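PDB 4BR6: superoxide dismutase from Chaetomium thermophilum, which catalyses the manganese-dependent dismutation of superoxide to hydrogen peroxide and molecular oxygen. Local coordinates for the interface of chains A and B. Sequence-based numbering; all coordinates share one arbitrary frame. Chains: chain A/B, Superoxide dismutase.

The interface of chains A and B. Residues chain A 42, 64; chain B 45, 49, 54, 57.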
# COMPACT_ATOMS: atom_id res chain seq x y z
N LEU A 42 -11.52 19.43 -3.06
CA LEU A 42 -12.96 19.46 -3.27
C LEU A 42 -13.29 20.47 -4.36
O LEU A 42 -14.13 20.21 -5.21
CB LEU A 42 -13.70 19.77 -1.96
CG LEU A 42 -13.64 18.67 -0.89
CD1 LEU A 42 -14.32 19.13 0.37
CD2 LEU A 42 -14.26 17.36 -1.36
N LEU A 64 -7.58 14.00 -1.73
CA LEU A 64 -8.79 14.07 -0.93
C LEU A 64 -8.66 13.17 0.30
O LEU A 64 -8.97 13.58 1.42
CB LEU A 64 -9.99 13.66 -1.78
CG LEU A 64 -11.32 13.67 -1.03
CD1 LEU A 64 -11.60 15.02 -0.41
CD2 LEU A 64 -12.45 13.26 -1.97
N THR B 45 -20.03 12.60 -2.83
CA THR B 45 -19.08 13.64 -2.41
C THR B 45 -19.79 15.00 -2.37
O THR B 45 -19.59 15.79 -1.46
CB THR B 45 -17.85 13.75 -3.36
OG1 THR B 45 -16.96 12.64 -3.14
CG2 THR B 45 -17.08 15.05 -3.12
N GLU B 49 -20.61 17.42 0.84
CA GLU B 49 -20.00 18.75 0.74
C GLU B 49 -21.04 19.83 1.03
O GLU B 49 -20.75 20.84 1.68
CB GLU B 49 -19.44 18.95 -0.67
CG GLU B 49 -18.41 20.08 -0.79
CD GLU B 49 -17.67 20.05 -2.11
OE1 GLU B 49 -17.43 18.94 -2.62
OE2 GLU B 49 -17.34 21.13 -2.65
N PHE B 54 -17.47 16.86 6.13
CA PHE B 54 -16.19 16.66 5.44
C PHE B 54 -15.59 15.29 5.75
O PHE B 54 -14.74 14.78 5.03
CB PHE B 54 -15.23 17.78 5.81
CG PHE B 54 -15.70 19.13 5.36
CD1 PHE B 54 -15.65 19.48 4.03
CD2 PHE B 54 -16.21 20.04 6.27
CE1 PHE B 54 -16.10 20.72 3.60
CE2 PHE B 54 -16.67 21.28 5.85
CZ PHE B 54 -16.61 21.62 4.52
N ALA B 57 -17.16 13.25 3.13
CA ALA B 57 -16.57 13.63 1.84
C ALA B 57 -15.23 12.95 1.59
O ALA B 57 -14.94 12.49 0.49
CB ALA B 57 -16.43 15.15 1.76
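A:Leu42, on the long helix 20-50 of its chain, puts its isobutyl group between helix 20-49 and the short helix 54-59 of chain B, and its two methyls part company there. CD1 goes to B:Phe54, meeting the ring at its edge and in its plane, 3.9 Å from the ring carbon CD1; the phenyl face takes no part in this touch. CD2 turns the other way and rests 4.0 Å from the CG2 methyl of B:Thr45. With CG set opposite the carbonyl carbon (chi1 -68°) and CD1 extended beyond it (chi2 176°), the fork reaches both helices of the partner at once.

Other contacts set leucine carbons against polar groups. The extended side chain of B:Glu49 runs past A:Leu42 in the opposite direction, and the leucine lies over one face of its carboxylate, CD2 3.8 Å from OE1 and CB 4.0 Å from OE2. This is van der Waals contact, with the aliphatic group covering one face of the acid. Farther along, A:Leu64 of helix 61-79 brings its CD2 methyl to 3.6 Å from the backbone carbonyl O of B:Ala57.

An alanine in place of A:Leu42 would keep CB beside the carboxylate but would probably leave a gap between the B:Phe54 ring edge and the B:Thr45 methyl, with B:Glu49 freer to shift.

The patch hides 160 Å² in all, half of it on A:Leu42, and recurs with the chains exchanged across the two-fold axis. In the deposited tetramer it joins helices of the alpha-hairpin domains from two subunits, and this close fit of leucines against the partner's helices probably contributes to holding the two subunits together.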